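Local coordinates for protein LRA-12 (Uncultured bacterium, PDB 5AEB) that probably hydrolyses beta-lactam antibiotics, carbapenems among them, as a class B3 metallo-beta-lactamase with two zinc ions in its active site, at residues Phe24-Asn29 with Phe220-Ala225; Phe170-Glu175 with Tyr179-Ala184. One frame throughout, in Å; residues are numbered along the deposited sequence.

Both contacts are largely buried and lie with their centres about 6 Å apart, on the same side of the chain's centre. Contact 2 joins neighbouring strands of one sheet, so its chemistry is paired backbone N-H and C=O groups, with a salt bridge between two partly exposed side chains, Asp171 and Arg180. Contact 1 joins the edge strands of two different sheets and consists of apolar branches alone. Strand 178-184 connects them: it pairs with 166-173 in contact 2 and, on its other side, with 222-225 of contact 1. Contact 2 lies inside the chain loop that contact 1 closes, and a sulfate ion touches both, bonded to Arg25 and to Glu175.

Contact 1: residues Phe24-Asn29 with Phe220-Ala225; sequences FRIAGN and FDIWVA. With SO4 (sulfate ion), chain F.
Ala27 and Ile222 mark the nearest backbone approach of the two strands, with 8.6 Å between the CA atom of Ala27 and that of Ile222, a spacing that fits packing between sheets and not strand pairing. Two branches of Ile222 carry the contact. With chi2 extended (171°), its CD1 reaches forward to lie 3.7 Å from CB of Ala27, while its CG2 stands more loosely against CG2 of Ile26 at 4.4 Å. Only 127 Å² is buried, so this is a small apolar touch. That two consecutive residues, Ile26 and Ala27, both direct CB toward the same partner is explained by a classic beta bulge: both face a single residue of strand 30-32, and Ile26 has the helix-like psi of -55° that such a bulge requires. The Arg25 chain runs extended from CG to NE, and NE donates to Gly28 O at 2.7 Å, nearly straight at 169°, in the guanidinium plane and on a carbonyl lone pair. This bond, with a weak one from NH2 to the same oxygen, helps set the rotation of the group, whose edge meets the sulfate: Arg25 NH1 lies 2.7 Å from O4, with weaker bonds from NH2. Tyr243 adds a cation-pi contact to Arg25 and bonds the N-H of Gly28. Around the apolar touch, Phe248 packs on both Ile26 and Ile222, Tyr41 of strand 41-45 backs Ile26, and Ile181 of strand 178-184 backs Ile222, so edge strand 24-27 of one sheet leans on edge strand 222-225 of the other.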
# COMPACT_ATOMS: atom_id res chain seq x y z
N PHE A 24 10.99 11.11 3.47
CA PHE A 24 11.92 11.44 2.38
C PHE A 24 11.30 11.34 1.00
O PHE A 24 10.29 10.63 0.80
CB PHE A 24 13.20 10.59 2.44
CG PHE A 24 13.01 9.12 2.13
CD1 PHE A 24 12.51 8.24 3.09
CD2 PHE A 24 13.40 8.61 0.89
CE1 PHE A 24 12.35 6.88 2.81
CE2 PHE A 24 13.22 7.26 0.59
CZ PHE A 24 12.71 6.38 1.56
N ARG A 25 11.93 12.03 0.07
CA ARG A 25 11.61 11.94 -1.34
C ARG A 25 12.31 10.70 -1.95
O ARG A 25 13.52 10.54 -1.86
CB ARG A 25 12.09 13.23 -2.02
CG ARG A 25 11.62 13.47 -3.44
CD ARG A 25 12.23 14.76 -3.99
NE ARG A 25 11.81 14.97 -5.37
CZ ARG A 25 12.48 15.67 -6.29
NH1 ARG A 25 13.63 16.25 -5.99
NH2 ARG A 25 12.00 15.78 -7.54
N ILE A 26 11.50 9.83 -2.54
CA ILE A 26 11.99 8.68 -3.24
C ILE A 26 12.36 9.09 -4.68
O ILE A 26 13.50 8.87 -5.11
CB ILE A 26 10.92 7.55 -3.25
CG1 ILE A 26 10.59 7.10 -1.80
CG2 ILE A 26 11.37 6.37 -4.10
CD1 ILE A 26 9.17 6.61 -1.63
N ALA A 27 11.41 9.68 -5.41
CA ALA A 27 11.59 9.96 -6.84
C ALA A 27 10.51 10.92 -7.34
O ALA A 27 9.35 10.71 -7.08
CB ALA A 27 11.56 8.65 -7.63
N GLY A 28 10.90 11.98 -8.05
CA GLY A 28 9.93 12.91 -8.59
C GLY A 28 9.02 13.47 -7.49
O GLY A 28 9.51 13.93 -6.46
N ASN A 29 7.72 13.37 -7.69
CA ASN A 29 6.76 13.81 -6.71
C ASN A 29 6.31 12.70 -5.71
O ASN A 29 5.35 12.89 -4.98
CB ASN A 29 5.59 14.55 -7.38
CG ASN A 29 4.67 13.62 -8.19
OD1 ASN A 29 5.06 12.51 -8.56
ND2 ASN A 29 3.45 14.08 -8.47
N PHE A 220 8.74 -1.30 -14.91
CA PHE A 220 8.86 -0.07 -14.14
C PHE A 220 10.37 0.15 -13.86
O PHE A 220 11.21 -0.78 -14.02
CB PHE A 220 8.11 -0.24 -12.79
CG PHE A 220 8.46 -1.53 -12.09
CD1 PHE A 220 9.62 -1.63 -11.30
CD2 PHE A 220 7.65 -2.66 -12.25
CE1 PHE A 220 9.97 -2.85 -10.70
CE2 PHE A 220 8.00 -3.86 -11.64
CZ PHE A 220 9.15 -3.97 -10.88
N ASP A 221 10.69 1.36 -13.43
CA ASP A 221 12.04 1.75 -13.08
C ASP A 221 12.25 1.51 -11.58
O ASP A 221 13.30 1.02 -11.18
CB ASP A 221 12.24 3.22 -13.42
CG ASP A 221 12.10 3.48 -14.92
OD1 ASP A 221 12.81 2.76 -15.69
OD2 ASP A 221 11.31 4.37 -15.35
N ILE A 222 11.23 1.83 -10.79
CA ILE A 222 11.27 1.78 -9.33
C ILE A 222 10.03 1.05 -8.78
O ILE A 222 8.90 1.26 -9.25
CB ILE A 222 11.33 3.22 -8.74
CG1 ILE A 222 12.66 3.90 -9.16
CG2 ILE A 222 11.06 3.24 -7.22
CD1 ILE A 222 12.71 5.37 -8.81
N TRP A 223 10.27 0.15 -7.83
CA TRP A 223 9.18 -0.49 -7.13
C TRP A 223 9.32 -0.21 -5.66
O TRP A 223 10.45 -0.16 -5.10
CB TRP A 223 9.13 -1.99 -7.39
CG TRP A 223 10.26 -2.80 -6.79
CD1 TRP A 223 11.57 -2.86 -7.24
CD2 TRP A 223 10.21 -3.72 -5.64
NE1 TRP A 223 12.31 -3.70 -6.46
CE2 TRP A 223 11.55 -4.25 -5.48
CE3 TRP A 223 9.21 -4.13 -4.75
CZ2 TRP A 223 11.89 -5.15 -4.47
CZ3 TRP A 223 9.55 -5.05 -3.74
CH2 TRP A 223 10.86 -5.55 -3.61
N VAL A 224 8.18 0.01 -5.04
CA VAL A 224 8.14 0.08 -3.59
C VAL A 224 7.02 -0.86 -3.14
O VAL A 224 6.26 -1.38 -3.98
CB VAL A 224 7.90 1.52 -3.09
CG1 VAL A 224 9.05 2.44 -3.49
CG2 VAL A 224 6.58 2.03 -3.65
N ALA A 225 6.89 -1.06 -1.83
CA ALA A 225 5.92 -2.04 -1.35
C ALA A 225 5.16 -1.55 -0.12
O ALA A 225 5.41 -0.43 0.35
CB ALA A 225 6.59 -3.40 -1.11
S SO4 F . 14.71 18.14 -8.96
O1 SO4 F . 15.36 18.14 -10.28
O2 SO4 F . 13.27 18.48 -9.16
O3 SO4 F . 15.37 19.13 -8.06
O4 SO4 F . 14.89 16.80 -8.33

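Contact 2: residues Phe170-Glu175 with Tyr179-Ala184; sequences FDTKDE and YRILIA. With SO4 (sulfate ion), chain F.
Phe170 and Ile181 bond in both directions, Phe170 N to Ile181 O at 3.0 Å and Ile181 N to Phe170 O at 2.7 Å. Thr172 and Tyr179 repeat this two residues along, Thr172 N to Tyr179 O at 2.9 Å and Tyr179 N to Thr172 O at 2.7 Å; Thr172 O takes a weak second bond from Ser178 OG. Between these lies the non-hydrogen-bonded pair Asp171-Arg180, whose Asp171 CA-H points at Tyr179 O. Arg180 bonds outward instead, N to Asp221 OD2 and backbone to Ile222 of strand 222-225. On the face carrying Asp171 and Arg180, the Arg180 chain, bent at chi2 and chi3, brings NE to 2.6 Å from Asp171 OD1 (171°), and NH2 to the syn lone pair of OD2 at 3.1 Å. With the planes 37° apart, NE meets OD1 32° out of the carboxylate plane. Asp174 OD1 is satisfied by the backbone N of Gln176 and Arg177, and OD2, at the edge of the Tyr179 ring, by Tyr243 OH. Glu175 N donates to the sulfate. Buried Thr172 OG1 lacks a modelled partner, but the side chain is doubtful: chi1 is nearly eclipsed and CG2 clashes with Asn29 OD1. On the same face, Ile181 CB sits over the Phe170 ring, a CH-pi contact 3.7 Å from CE1. The arrangement is an antiparallel beta hairpin, strands 166-173 and 178-184, in one sheet of the metallo-beta-lactamase alpha-beta/beta-alpha sandwich.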
# COMPACT_ATOMS: atom_id res chain seq x y z
N PHE A 170 2.46 4.38 -12.00
CA PHE A 170 2.41 5.77 -12.46
C PHE A 170 3.79 6.33 -12.78
O PHE A 170 4.80 5.88 -12.21
CB PHE A 170 1.72 6.70 -11.44
CG PHE A 170 2.53 6.96 -10.21
CD1 PHE A 170 2.66 5.98 -9.22
CD2 PHE A 170 3.18 8.19 -10.04
CE1 PHE A 170 3.44 6.20 -8.08
CE2 PHE A 170 3.94 8.43 -8.89
CZ PHE A 170 4.08 7.44 -7.91
N ASP A 171 3.80 7.31 -13.68
CA ASP A 171 4.99 8.08 -14.01
C ASP A 171 5.12 9.35 -13.17
O ASP A 171 4.14 10.05 -12.96
CB ASP A 171 4.97 8.44 -15.49
CG ASP A 171 5.11 7.23 -16.37
OD1 ASP A 171 5.86 6.31 -15.97
OD2 ASP A 171 4.50 7.19 -17.45
N THR A 172 6.33 9.61 -12.67
CA THR A 172 6.71 10.93 -12.17
C THR A 172 7.95 11.43 -12.88
O THR A 172 8.66 10.66 -13.51
CB THR A 172 7.26 10.93 -10.74
OG1 THR A 172 7.26 9.63 -10.18
CG2 THR A 172 6.54 11.90 -9.90
N LYS A 173 8.25 12.70 -12.66
CA LYS A 173 9.48 13.27 -13.16
C LYS A 173 10.15 14.19 -12.14
O LYS A 173 9.48 14.84 -11.32
CB LYS A 173 9.22 14.00 -14.48
CG LYS A 173 8.28 15.19 -14.33
CD LYS A 173 8.19 16.00 -15.61
CE LYS A 173 7.29 15.36 -16.65
NZ LYS A 173 7.39 16.08 -17.96
N ASP A 174 11.48 14.22 -12.16
CA ASP A 174 12.22 15.31 -11.58
C ASP A 174 12.67 16.22 -12.74
O ASP A 174 12.12 16.12 -13.83
CB ASP A 174 13.37 14.79 -10.70
CG ASP A 174 14.34 13.87 -11.43
OD1 ASP A 174 14.56 14.04 -12.65
OD2 ASP A 174 14.92 12.98 -10.74
N GLU A 175 13.65 17.11 -12.52
CA GLU A 175 14.10 18.03 -13.58
C GLU A 175 14.97 17.39 -14.66
O GLU A 175 15.15 17.98 -15.73
CB GLU A 175 14.81 19.25 -13.00
CG GLU A 175 13.88 20.40 -12.67
CD GLU A 175 14.59 21.55 -11.97
OE1 GLU A 175 15.79 21.79 -12.26
OE2 GLU A 175 13.95 22.21 -11.13
N TYR A 179 10.30 8.72 -14.36
CA TYR A 179 10.37 7.37 -13.76
C TYR A 179 9.01 6.70 -13.74
O TYR A 179 7.99 7.32 -13.40
CB TYR A 179 10.88 7.41 -12.32
CG TYR A 179 12.26 7.97 -12.15
CD1 TYR A 179 13.36 7.15 -12.27
CD2 TYR A 179 12.45 9.32 -11.85
CE1 TYR A 179 14.64 7.66 -12.10
CE2 TYR A 179 13.73 9.85 -11.70
CZ TYR A 179 14.82 9.00 -11.82
OH TYR A 179 16.11 9.44 -11.66
N ARG A 180 9.00 5.42 -14.09
CA ARG A 180 7.80 4.62 -14.00
C ARG A 180 7.85 3.92 -12.62
O ARG A 180 8.73 3.11 -12.36
CB ARG A 180 7.78 3.66 -15.19
CG ARG A 180 6.78 2.52 -15.12
CD ARG A 180 5.34 2.96 -15.33
NE ARG A 180 5.15 3.83 -16.49
CZ ARG A 180 4.69 3.44 -17.67
NH1 ARG A 180 4.38 2.18 -17.90
NH2 ARG A 180 4.54 4.35 -18.64
N ILE A 181 6.91 4.26 -11.75
CA ILE A 181 6.92 3.75 -10.38
C ILE A 181 5.81 2.71 -10.19
O ILE A 181 4.68 2.96 -10.57
CB ILE A 181 6.65 4.89 -9.38
CG1 ILE A 181 7.61 6.09 -9.62
CG2 ILE A 181 6.66 4.36 -7.95
CD1 ILE A 181 8.94 5.95 -8.92
N LEU A 182 6.15 1.55 -9.62
CA LEU A 182 5.18 0.57 -9.10
C LEU A 182 5.11 0.63 -7.59
O LEU A 182 6.11 0.39 -6.88
CB LEU A 182 5.59 -0.85 -9.49
CG LEU A 182 4.73 -2.05 -9.04
CD1 LEU A 182 3.32 -1.98 -9.59
CD2 LEU A 182 5.42 -3.31 -9.50
N ILE A 183 3.94 0.98 -7.07
CA ILE A 183 3.70 0.83 -5.64
C ILE A 183 3.04 -0.53 -5.56
O ILE A 183 1.87 -0.66 -5.89
CB ILE A 183 2.78 1.91 -5.09
CG1 ILE A 183 3.41 3.31 -5.29
CG2 ILE A 183 2.44 1.61 -3.62
CD1 ILE A 183 2.50 4.45 -4.89
N ALA A 184 3.81 -1.55 -5.16
CA ALA A 184 3.32 -2.92 -5.30
C ALA A 184 2.78 -3.44 -4.00
O ALA A 184 3.36 -3.21 -2.91
CB ALA A 184 4.43 -3.86 -5.79
S SO4 F . 14.71 18.14 -8.96
O1 SO4 F . 15.36 18.14 -10.28
O2 SO4 F . 13.27 18.48 -9.16
O3 SO4 F . 15.37 19.13 -8.06
O4 SO4 F . 14.89 16.80 -8.33